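Local coordinates for protein short chain dehydrogenase (Mycobacterium smegmatis, PDB 3UCX) that probably acts as an NAD(P)-dependent oxidoreductase of the short-chain dehydrogenase family, built on a Rossmann fold, at residues Ser147-His152 with Ala159-Lys164. Numbering follows the deposited sequence.
Sequences SMVVRH and AYKMAK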
loop_
_atom_site.group_PDB
_atom_site.type_symbol
_atom_site.label_atom_id
_atom_site.label_comp_id
_atom_site.label_asym_id
_atom_site.label_seq_id
_atom_site.Cartn_x
_atom_site.Cartn_y
_atom_site.Cartn_z
ATOM N N SER A 147 -14.134 -2.950 -5.384
ATOM C CA SER A 147 -13.742 -3.016 -6.791
ATOM C C SER A 147 -12.246 -2.854 -6.974
ATOM O O SER A 147 -11.595 -2.104 -6.258
ATOM C CB SER A 147 -14.439 -1.929 -7.603
ATOM O OG SER A 147 -13.937 -1.858 -8.948
ATOM N N MET A 148 -11.719 -3.574 -7.961
ATOM C CA MET A 148 -10.335 -3.411 -8.443
ATOM C C MET A 148 -9.941 -1.984 -8.768
ATOM O O MET A 148 -8.772 -1.657 -8.766
ATOM C CB MET A 148 -10.140 -4.294 -9.688
ATOM C CG MET A 148 -8.702 -4.521 -10.094
ATOM S SD MET A 148 -8.545 -5.719 -11.443
ATOM C CE MET A 148 -9.183 -4.744 -12.828
ATOM N N VAL A 149 -10.908 -1.140 -9.111
ATOM C CA VAL A 149 -10.658 0.254 -9.449
ATOM C C VAL A 149 -9.851 0.983 -8.367
ATOM O O VAL A 149 -9.159 1.932 -8.647
ATOM C CB VAL A 149 -11.991 1.005 -9.649
ATOM C CG1 VAL A 149 -12.655 1.293 -8.305
ATOM C CG2 VAL A 149 -11.778 2.282 -10.427
ATOM N N VAL A 150 -9.954 0.534 -7.113
ATOM C CA VAL A 150 -9.188 1.204 -6.065
ATOM C C VAL A 150 -7.675 0.938 -6.175
ATOM O O VAL A 150 -6.873 1.612 -5.533
ATOM C CB VAL A 150 -9.709 0.886 -4.647
ATOM C CG1 VAL A 150 -11.200 1.246 -4.535
ATOM C CG2 VAL A 150 -9.439 -0.562 -4.261
ATOM N N ARG A 151 -7.295 -0.050 -6.990
ATOM C CA ARG A 151 -5.890 -0.450 -7.142
ATOM C C ARG A 151 -5.165 0.275 -8.273
ATOM O O ARG A 151 -3.959 0.082 -8.444
ATOM C CB ARG A 151 -5.804 -1.960 -7.378
ATOM C CG ARG A 151 -6.437 -2.788 -6.266
ATOM C CD ARG A 151 -5.698 -2.653 -4.960
ATOM N NE ARG A 151 -6.176 -3.561 -3.916
ATOM C CZ ARG A 151 -5.870 -3.436 -2.624
ATOM N NH1 ARG A 151 -5.043 -2.443 -2.227
ATOM N NH2 ARG A 151 -6.353 -4.306 -1.728
ATOM N N HIS A 152 -5.885 1.091 -9.044
ATOM C CA HIS A 152 -5.281 1.854 -10.139
ATOM C C HIS A 152 -5.863 3.236 -10.249
ATOM O O HIS A 152 -6.730 3.609 -9.460
ATOM C CB HIS A 152 -5.349 1.068 -11.483
ATOM C CG HIS A 152 -6.746 0.795 -12.003
ATOM N ND1 HIS A 152 -7.473 1.713 -12.686
ATOM C CD2 HIS A 152 -7.505 -0.381 -12.005
ATOM C CE1 HIS A 152 -8.657 1.160 -13.061
ATOM N NE2 HIS A 152 -8.672 -0.122 -12.634
ATOM N N ALA A 159 -14.907 8.739 -10.901
ATOM C CA ALA A 159 -16.060 8.795 -10.002
ATOM C C ALA A 159 -16.201 7.475 -9.272
ATOM O O ALA A 159 -16.488 7.444 -8.081
ATOM C CB ALA A 159 -17.355 9.123 -10.767
ATOM N N TYR A 160 -15.977 6.387 -10.006
ATOM C CA TYR A 160 -16.091 5.032 -9.468
ATOM C C TYR A 160 -14.992 4.763 -8.430
ATOM O O TYR A 160 -15.275 4.283 -7.332
ATOM C CB TYR A 160 -16.010 4.026 -10.622
ATOM C CG TYR A 160 -16.468 2.627 -10.304
ATOM C CD1 TYR A 160 -17.660 2.397 -9.650
ATOM C CD2 TYR A 160 -15.751 1.524 -10.741
ATOM C CE1 TYR A 160 -18.094 1.107 -9.381
ATOM C CE2 TYR A 160 -16.184 0.234 -10.469
ATOM C CZ TYR A 160 -17.348 0.044 -9.778
ATOM O OH TYR A 160 -17.830 -1.222 -9.510
ATOM N N LYS A 161 -13.752 5.093 -8.769
ATOM C CA LYS A 161 -12.654 4.978 -7.800
ATOM C C LYS A 161 -12.882 5.836 -6.532
ATOM O O LYS A 161 -12.581 5.394 -5.407
ATOM C CB LYS A 161 -11.315 5.342 -8.442
ATOM C CG LYS A 161 -10.075 5.217 -7.534
ATOM C CD LYS A 161 -8.874 5.824 -8.231
ATOM C CE LYS A 161 -7.552 5.844 -7.459
ATOM N NZ LYS A 161 -7.197 4.483 -7.083
ATOM N N MET A 162 -13.405 7.041 -6.717
ATOM C CA MET A 162 -13.639 7.940 -5.578
ATOM C C MET A 162 -14.630 7.333 -4.589
ATOM O O MET A 162 -14.355 7.273 -3.388
ATOM C CB MET A 162 -14.143 9.309 -6.018
ATOM C CG MET A 162 -14.649 10.195 -4.857
ATOM S SD MET A 162 -15.638 11.580 -5.455
ATOM C CE MET A 162 -14.339 12.469 -6.303
ATOM N N ALA A 163 -15.768 6.877 -5.096
ATOM C CA ALA A 163 -16.820 6.308 -4.249
ATOM C C ALA A 163 -16.351 5.011 -3.604
ATOM O O ALA A 163 -16.566 4.766 -2.395
ATOM C CB ALA A 163 -18.074 6.070 -5.076
ATOM N N LYS A 164 -15.738 4.160 -4.412
ATOM C CA LYS A 164 -15.233 2.889 -3.895
ATOM C C LYS A 164 -14.125 3.065 -2.849
ATOM O O LYS A 164 -14.047 2.289 -1.886
ATOM C CB LYS A 164 -14.803 1.989 -5.036
ATOM C CG LYS A 164 -16.010 1.462 -5.839
ATOM C CD LYS A 164 -16.708 0.349 -5.079
ATOM C CE LYS A 164 -17.526 -0.581 -5.952
ATOM N NZ LYS A 164 -18.944 -0.167 -5.995
HETATM O O HOH W 1 -7.954 4.208 -4.362
#
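Ser147, Tyr160 and Lys164 come together where the loop after strand 141-145 of the Rossmann fold meets helix 158-179. Their order, a serine followed by a Tyr-x-x-x-Lys motif, is that of the short-chain dehydrogenase active site, so they are probably this enzyme's Ser-Tyr-Lys triad. Ser147 OG lies 3.4 Å from Tyr160 CE2, approaching the ring obliquely, and 4.0 Å from Tyr160 OH. The serine oxygen is anti to its own backbone N and accepts a nearly straight hydrogen bond from Val149 N, an ST turn that ties it to the start of the 3-10 segment 148-151. One helical turn on from the tyrosine, the Lys164 chain brings CG over one face of the Tyr160 ring, offset toward the rim, then bends at chi2 (-77°), and CE comes to sit 3.8 Å from Ser147 CB.

Apolar contacts join the 3-10 turn to the helix. Val149, in one of its two modelled conformers, splits its branches: CG1 meets Tyr160 CD2 at 3.9 Å, while CG2 rests on Lys161 CB. Val150 crosses Lys164 at about a right angle, with its CG1 3.7 Å from Lys164 CB; Val150 also touches Leu189 of strand 184-190. Thr173 of a second subunit packs on Lys161.

Polar contacts gather at the end of Lys161. Its chain stays extended through CE and bends only at the last torsion (chi4 58°), which lets NZ donate a short hydrogen bond to His152 O, 2.6 Å away. NZ is tilted 34° out of the plane of that carbonyl. A water bridges Lys161 NZ and the 3-10 turn, accepting from NZ and donating to Val150 O at 3.0 Å.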